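Local structure of DNA-entry nuclease (Competence-specific nuclease) (Streptococcus agalactiae ILRI112, 4QGO) at residues S6-S11 against S212-Y217; Q138-N143 against N208-Y213; H96-N101 against G220-N225. The protein probably cleaves DNA without sequence specificity, as a competence-specific DNA-entry nuclease of the His-Me finger clan, and is a streptococcal virulence factor. The protein carries 1 engineered substitution. All coordinates share one frame; numbering follows the deposited sequence.

How the contacts relate
The C-terminal end of this chain is a worked example of how one short region can collect distant parts of a fold. From the N terminus, residues 6-11, just before helix 12-22, meet strand 213-215 in contact 1, closing the longest of the three loops. Residues 96-101 then reach forward to the last strand, 222-224, in contact 3, so contacts 1 and 3 cross. Contact 2, joining the end of strand 135-139 and helix 140-144 to the residues after strand 201-207, is nested inside contact 3. It shares Ser-212 and Tyr-213 with contact 1, and the two contacts also touch through side chains. Strands 213-215 and 222-224 pair antiparallel, which couples contacts 1 and 3 directly.

Contact 1 (S6-S11 against S212-Y217); sequences SSVDTS and SYTMDY
Ser-7 meets Met-215 through one direct hydrogen bond: Met-215 N donates to Ser-7 OG over 3.0 Å, at an N-H...O angle of 151°. With OG held between the backbone N and the carbonyl carbon (chi1 63°), the hydroxyl can serve this amide and also bond Ala-4 O. Ser-7 was modelled in two conformers, and the bond is described for one of them.

Two waters add to the polar contacts. The first links Ser-6 OG (2.8 Å) with Met-215 O, to which it donates, and with Tyr-217 N, from which it accepts. The second lies 2.9 Å from Ser-7 O and also near Tyr-213 O, although the acceptors around it outnumber its protons.

Van der Waals contact centres on Tyr-217. Its CE2 edge meets Ser-6 O at 3.5 Å, near the ring plane, while Ser-7 CB rests 3.3 Å from Tyr-217 OH; the same hydroxyl is hydrogen-bonded to Asn-208 O. Val-8 CG2 approaches Thr-214 CG2 at 4.3 Å on the more exposed flank.

The N-terminal loop is thus joined to strand 213-215 and the residues after it by one side-chain bond, two waters and packing on Tyr-217, and not by strand pairing.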
# COMPACT_ATOMS: atom_id res chain seq x y z
N SER A 6 -5.66 -11.36 -14.14
CA SER A 6 -5.92 -10.30 -13.17
C SER A 6 -4.69 -9.97 -12.32
O SER A 6 -4.62 -8.90 -11.72
CB SER A 6 -7.11 -10.67 -12.27
OG SER A 6 -6.86 -11.86 -11.54
N SER A 7 -3.72 -10.89 -12.26
CA SER A 7 -2.50 -10.65 -11.49
C SER A 7 -1.30 -10.41 -12.39
O SER A 7 -0.15 -10.61 -11.98
CB SER A 7 -2.21 -11.81 -10.53
OG SER A 7 -1.99 -13.01 -11.25
N VAL A 8 -1.56 -9.98 -13.62
CA VAL A 8 -0.52 -9.47 -14.50
C VAL A 8 -0.79 -7.97 -14.58
O VAL A 8 -1.86 -7.55 -15.02
CB VAL A 8 -0.56 -10.11 -15.90
CG1 VAL A 8 0.43 -9.43 -16.84
CG2 VAL A 8 -0.28 -11.61 -15.79
N ASP A 9 0.19 -7.18 -14.14
CA ASP A 9 -0.06 -5.77 -13.86
C ASP A 9 -0.46 -4.92 -15.06
O ASP A 9 -1.13 -3.89 -14.90
CB ASP A 9 1.10 -5.15 -13.06
CG ASP A 9 2.41 -5.15 -13.82
OD1 ASP A 9 2.56 -5.84 -14.85
OD2 ASP A 9 3.34 -4.45 -13.34
N THR A 10 -0.07 -5.36 -16.25
CA THR A 10 -0.31 -4.60 -17.47
C THR A 10 -1.54 -5.07 -18.23
O THR A 10 -1.91 -4.48 -19.25
CB THR A 10 0.91 -4.66 -18.41
OG1 THR A 10 1.26 -6.03 -18.63
CG2 THR A 10 2.10 -3.93 -17.81
N SER A 11 -2.18 -6.14 -17.76
CA SER A 11 -3.27 -6.74 -18.52
C SER A 11 -4.52 -5.86 -18.56
O SER A 11 -4.73 -5.00 -17.70
CB SER A 11 -3.64 -8.11 -17.97
OG SER A 11 -4.35 -7.97 -16.75
N SER A 212 7.12 -13.16 -11.66
CA SER A 212 7.41 -14.58 -11.81
C SER A 212 6.26 -15.50 -11.44
O SER A 212 6.40 -16.71 -11.46
CB SER A 212 8.63 -14.96 -10.97
OG SER A 212 8.29 -15.02 -9.60
N TYR A 213 5.11 -14.94 -11.08
CA TYR A 213 3.98 -15.78 -10.73
C TYR A 213 2.65 -15.07 -10.90
O TYR A 213 2.60 -13.86 -11.10
CB TYR A 213 4.12 -16.32 -9.30
CG TYR A 213 4.05 -15.32 -8.14
CD1 TYR A 213 2.85 -14.71 -7.77
CD2 TYR A 213 5.18 -15.07 -7.36
CE1 TYR A 213 2.79 -13.84 -6.69
CE2 TYR A 213 5.13 -14.21 -6.27
CZ TYR A 213 3.92 -13.61 -5.94
OH TYR A 213 3.86 -12.76 -4.85
N THR A 214 1.57 -15.84 -10.82
CA THR A 214 0.24 -15.25 -10.74
C THR A 214 -0.42 -15.64 -9.43
O THR A 214 -0.10 -16.66 -8.83
CB THR A 214 -0.65 -15.65 -11.94
OG1 THR A 214 -0.73 -17.08 -12.03
CG2 THR A 214 -0.08 -15.08 -13.23
N MET A 215 -1.34 -14.81 -8.98
CA MET A 215 -2.08 -15.06 -7.75
C MET A 215 -3.58 -15.02 -7.99
O MET A 215 -4.07 -14.19 -8.73
CB MET A 215 -1.72 -14.02 -6.69
CG MET A 215 -2.42 -14.28 -5.35
SD MET A 215 -2.15 -12.99 -4.13
CE MET A 215 -0.50 -13.36 -3.57
N ASP A 216 -4.30 -15.94 -7.34
CA ASP A 216 -5.76 -15.88 -7.28
C ASP A 216 -6.09 -15.03 -6.06
O ASP A 216 -5.86 -15.45 -4.93
CB ASP A 216 -6.32 -17.30 -7.10
CG ASP A 216 -7.84 -17.34 -7.13
OD1 ASP A 216 -8.48 -16.27 -7.00
OD2 ASP A 216 -8.40 -18.45 -7.27
N TYR A 217 -6.60 -13.82 -6.29
CA TYR A 217 -6.85 -12.89 -5.19
C TYR A 217 -8.00 -13.34 -4.30
O TYR A 217 -8.13 -12.86 -3.17
CB TYR A 217 -7.09 -11.46 -5.70
CG TYR A 217 -5.88 -10.89 -6.41
CD1 TYR A 217 -4.71 -10.60 -5.71
CD2 TYR A 217 -5.91 -10.63 -7.77
CE1 TYR A 217 -3.60 -10.10 -6.35
CE2 TYR A 217 -4.81 -10.12 -8.43
CZ TYR A 217 -3.65 -9.87 -7.72
OH TYR A 217 -2.56 -9.36 -8.39
O HOH W 1 -6.98 -13.41 -9.20
O HOH W 2 1.54 -11.58 -9.77

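Contact 2 (Q138-N143 against N208-Y213)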
# COMPACT_ATOMS: atom_id res chain seq x y z
N GLN A 138 0.96 -9.21 0.77
CA GLN A 138 1.48 -8.35 -0.29
C GLN A 138 2.65 -9.02 -0.98
O GLN A 138 3.52 -9.63 -0.32
CB GLN A 138 1.90 -7.00 0.28
CG GLN A 138 2.21 -5.96 -0.81
CD GLN A 138 2.44 -4.58 -0.25
OE1 GLN A 138 2.95 -4.44 0.87
NE2 GLN A 138 2.07 -3.55 -1.01
N THR A 139 2.70 -8.93 -2.30
CA THR A 139 3.82 -9.55 -3.00
C THR A 139 5.15 -8.95 -2.51
O THR A 139 5.23 -7.77 -2.15
CB THR A 139 3.73 -9.44 -4.53
OG1 THR A 139 3.91 -8.07 -4.93
CG2 THR A 139 2.38 -9.97 -5.02
N ALA A 140 6.20 -9.78 -2.48
CA ALA A 140 7.51 -9.30 -2.07
C ALA A 140 7.94 -8.14 -2.95
O ALA A 140 8.47 -7.15 -2.44
CB ALA A 140 8.53 -10.43 -2.13
N HIS A 141 7.72 -8.25 -4.26
CA HIS A 141 8.09 -7.17 -5.16
C HIS A 141 7.39 -5.86 -4.83
O HIS A 141 8.02 -4.81 -4.74
CB HIS A 141 7.78 -7.51 -6.60
CG HIS A 141 7.90 -6.34 -7.51
ND1 HIS A 141 9.12 -5.82 -7.89
CD2 HIS A 141 6.96 -5.54 -8.06
CE1 HIS A 141 8.92 -4.77 -8.67
NE2 HIS A 141 7.62 -4.58 -8.79
N SER A 142 6.07 -5.92 -4.68
CA SER A 142 5.32 -4.68 -4.50
C SER A 142 5.50 -4.09 -3.10
O SER A 142 5.39 -2.87 -2.92
CB SER A 142 3.85 -4.84 -4.90
OG SER A 142 3.11 -5.60 -3.94
N ASN A 143 5.82 -4.92 -2.12
CA ASN A 143 6.18 -4.44 -0.80
C ASN A 143 7.55 -3.78 -0.77
O ASN A 143 7.71 -2.66 -0.29
CB ASN A 143 6.14 -5.61 0.21
CG ASN A 143 6.48 -5.17 1.61
OD1 ASN A 143 5.65 -4.56 2.29
ND2 ASN A 143 7.67 -5.50 2.08
N ASN A 208 -0.52 -5.43 -6.77
CA ASN A 208 -0.12 -6.50 -5.87
C ASN A 208 0.25 -7.73 -6.69
O ASN A 208 -0.44 -8.76 -6.67
CB ASN A 208 -1.23 -6.82 -4.87
CG ASN A 208 -0.70 -7.52 -3.64
OD1 ASN A 208 0.52 -7.58 -3.42
ND2 ASN A 208 -1.61 -8.06 -2.83
N THR A 209 1.35 -7.58 -7.41
CA THR A 209 1.77 -8.54 -8.42
C THR A 209 3.27 -8.80 -8.32
O THR A 209 4.01 -8.04 -7.68
CB THR A 209 1.45 -8.03 -9.85
OG1 THR A 209 2.12 -6.78 -10.08
CG2 THR A 209 -0.05 -7.84 -10.04
N GLN A 210 3.72 -9.86 -8.98
CA GLN A 210 5.14 -10.19 -9.03
C GLN A 210 5.35 -10.85 -10.40
O GLN A 210 4.51 -11.65 -10.83
CB GLN A 210 5.49 -11.13 -7.88
CG GLN A 210 6.99 -11.38 -7.66
CD GLN A 210 7.36 -11.51 -6.18
OE1 GLN A 210 6.83 -10.79 -5.32
NE2 GLN A 210 8.25 -12.44 -5.87
N ALA A 211 6.44 -10.52 -11.08
CA ALA A 211 6.60 -10.92 -12.48
C ALA A 211 6.65 -12.44 -12.68
O ALA A 211 6.25 -12.96 -13.72
CB ALA A 211 7.83 -10.27 -13.09
N SER A 212 7.12 -13.16 -11.66
CA SER A 212 7.41 -14.58 -11.81
C SER A 212 6.26 -15.50 -11.44
O SER A 212 6.40 -16.71 -11.46
CB SER A 212 8.63 -14.96 -10.97
OG SER A 212 8.29 -15.02 -9.60
N TYR A 213 5.11 -14.94 -11.08
CA TYR A 213 3.98 -15.78 -10.73
C TYR A 213 2.65 -15.07 -10.90
O TYR A 213 2.60 -13.86 -11.10
CB TYR A 213 4.12 -16.32 -9.30
CG TYR A 213 4.05 -15.32 -8.14
CD1 TYR A 213 2.85 -14.71 -7.77
CD2 TYR A 213 5.18 -15.07 -7.36
CE1 TYR A 213 2.79 -13.84 -6.69
CE2 TYR A 213 5.13 -14.21 -6.27
CZ TYR A 213 3.92 -13.61 -5.94
OH TYR A 213 3.86 -12.76 -4.85
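Asn-208 has its CG anti to the backbone N (chi1 -159°), which carries the amide to the backbone of Thr-139, while Thr-139 OG1 sits between its own backbone N and carbonyl carbon (chi1 69°) and meets Thr-209 O; the side chains of Asn-208 and Thr-139 slide past each other in opposite directions. Asn-208 OD1 accepts from Thr-139 N at 2.8 Å, nearly straight and within the plane of the carbonyl. Its ND2 is held by Pro-186 O and Thr-137 O, which fixes the rotation of the amide. Thr-139 OG1 donates to Thr-209 O at 2.8 Å, from above that carbonyl's plane, and accepts from Ser-142 N at 3.1 Å.

Thr-139 is the N-cap of helix 140-144, and the one hydroxyl both caps Ser-142 N and bonds the loop after strand 201-207. Strand 135-139, paired antiparallel with 108-112, leads directly into this helix, consistent with the beta-beta-alpha finger of this nuclease clan.

A further loop residue reaches the first turn: Gln-210 OE1 accepts from His-141 N at 2.9 Å, with an N-H...O angle of 169° and the donor tilted well above the amide plane. Gln-210 CB lies over the rim of one face of the Tyr-213 ring, whose OH presses on Thr-139 CG2 at 3.2 Å. Asp-102 OD2 takes Gln-210 NE2, Ala-107 O bonds Tyr-213 OH, and Tyr-104 OH bonds His-141 ND1.

Contact 3 (H96-N101 against G220-N225)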
# COMPACT_ATOMS: atom_id res chain seq x y z
N HIS A 96 -0.51 -17.47 1.79
CA HIS A 96 -0.05 -18.78 1.35
C HIS A 96 1.33 -18.63 0.76
O HIS A 96 1.49 -18.38 -0.43
CB HIS A 96 -1.02 -19.38 0.33
CG HIS A 96 -2.36 -19.69 0.91
ND1 HIS A 96 -2.57 -20.74 1.77
CD2 HIS A 96 -3.55 -19.06 0.78
CE1 HIS A 96 -3.84 -20.76 2.14
NE2 HIS A 96 -4.46 -19.75 1.55
N GLN A 97 2.34 -18.77 1.61
CA GLN A 97 3.71 -18.56 1.19
C GLN A 97 4.17 -19.63 0.20
O GLN A 97 3.79 -20.80 0.29
CB GLN A 97 4.62 -18.56 2.41
CG GLN A 97 6.06 -18.15 2.13
CD GLN A 97 6.17 -16.73 1.60
OE1 GLN A 97 5.98 -16.48 0.41
NE2 GLN A 97 6.47 -15.79 2.50
N VAL A 98 5.02 -19.20 -0.74
CA VAL A 98 5.61 -20.06 -1.77
C VAL A 98 7.06 -19.63 -1.96
O VAL A 98 7.35 -18.43 -1.97
CB VAL A 98 4.86 -19.89 -3.13
CG1 VAL A 98 5.55 -20.68 -4.24
CG2 VAL A 98 3.39 -20.30 -3.02
N ALA A 99 7.99 -20.59 -2.10
CA ALA A 99 9.35 -20.26 -2.50
C ALA A 99 9.33 -20.02 -4.01
O ALA A 99 8.87 -20.87 -4.76
CB ALA A 99 10.27 -21.44 -2.16
N THR A 100 9.80 -18.86 -4.45
CA THR A 100 9.72 -18.47 -5.86
C THR A 100 10.97 -18.86 -6.63
O THR A 100 11.96 -19.34 -6.05
CB THR A 100 9.56 -16.96 -5.99
OG1 THR A 100 10.68 -16.33 -5.36
CG2 THR A 100 8.28 -16.48 -5.32
N ASN A 101 10.92 -18.67 -7.95
CA ASN A 101 12.09 -18.78 -8.81
C ASN A 101 12.58 -17.41 -9.25
O ASN A 101 12.86 -17.18 -10.43
CB ASN A 101 11.80 -19.65 -10.03
CG ASN A 101 11.35 -21.02 -9.63
OD1 ASN A 101 12.11 -21.79 -9.04
ND2 ASN A 101 10.11 -21.34 -9.93
N GLY A 220 -5.60 -16.13 -2.33
CA GLY A 220 -4.19 -15.92 -2.12
C GLY A 220 -3.31 -17.05 -2.67
O GLY A 220 -2.10 -17.00 -2.49
N GLU A 221 -3.91 -18.03 -3.34
CA GLU A 221 -3.14 -19.14 -3.92
C GLU A 221 -2.27 -18.67 -5.07
O GLU A 221 -2.74 -18.00 -6.00
CB GLU A 221 -4.06 -20.27 -4.39
CG GLU A 221 -3.33 -21.48 -4.97
CD GLU A 221 -4.26 -22.50 -5.61
OE1 GLU A 221 -3.89 -23.69 -5.59
OE2 GLU A 221 -5.32 -22.11 -6.17
N ILE A 222 -1.00 -19.03 -5.02
CA ILE A 222 -0.03 -18.59 -6.01
C ILE A 222 0.35 -19.72 -6.94
O ILE A 222 0.59 -20.85 -6.50
CB ILE A 222 1.22 -18.07 -5.30
CG1 ILE A 222 0.89 -16.76 -4.59
CG2 ILE A 222 2.38 -17.89 -6.29
CD1 ILE A 222 1.87 -16.42 -3.52
N THR A 223 0.40 -19.41 -8.23
CA THR A 223 0.89 -20.35 -9.24
C THR A 223 2.17 -19.78 -9.85
O THR A 223 2.13 -18.75 -10.51
CB THR A 223 -0.18 -20.56 -10.32
OG1 THR A 223 -1.37 -21.08 -9.71
CG2 THR A 223 0.32 -21.54 -11.37
N LEU A 224 3.30 -20.45 -9.62
CA LEU A 224 4.57 -19.99 -10.17
C LEU A 224 4.59 -20.14 -11.69
O LEU A 224 4.00 -21.08 -12.22
CB LEU A 224 5.73 -20.77 -9.56
CG LEU A 224 5.85 -20.69 -8.04
CD1 LEU A 224 7.00 -21.56 -7.54
CD2 LEU A 224 6.03 -19.24 -7.56
N ASN A 225 5.24 -19.21 -12.38
CA ASN A 225 5.35 -19.31 -13.83
C ASN A 225 6.21 -20.50 -14.20
O ASN A 225 7.04 -20.93 -13.39
CB ASN A 225 5.95 -18.04 -14.45
CG ASN A 225 5.03 -16.83 -14.36
OD1 ASN A 225 3.83 -16.96 -14.12
ND2 ASN A 225 5.59 -15.65 -14.58
OXT ASN A 225 6.10 -21.05 -15.30
O HOH W 3 -0.25 -15.86 -0.58
O HOH W 4 0.19 -20.23 -2.61
O HOH W 5 8.59 -19.55 -11.57
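His-96 sets its CB 3.8 Å from Gly-220 O, and its backbone is tied to the opposite segment by water. One water accepts from His-96 N and lies 2.9 Å from Gly-220 O; another donates to His-96 O and accepts from Ile-222 N at 2.9 Å. Gly-220 and Glu-221 together face Asp-216 in a G1 beta bulge.

Val-98 then straddles two residues of strand 222-224. Its CG1, anti to the backbone N (chi1 174°), packs 3.7 Å from Leu-224 CD2, and its CG2 lies 3.9 Å from Ile-222 CB; a second conformer of the valine was also modelled, so these contacts describe one of two states. Ala-99 contributes its carbonyl, with O 3.4 Å from Leu-224 CD1. At Thr-100, CG2 approaches Leu-224 CD2, while OG1 bonds Asp-102 OD1. The Asn-101 side chain crosses that of Leu-224 at about a right angle, with Asn-101 ND2 3.9 Å from Leu-224 CD1, and the same ND2 reaches Asn-225 O of the C-terminal carboxylate through a water.

Although the segments run only 19° apart in direction, no hydrogen bond joins them directly: aliphatic contacts and bridging waters hold the 96-101 loop beside the strand at the protein surface, without making it a further strand of the sheet.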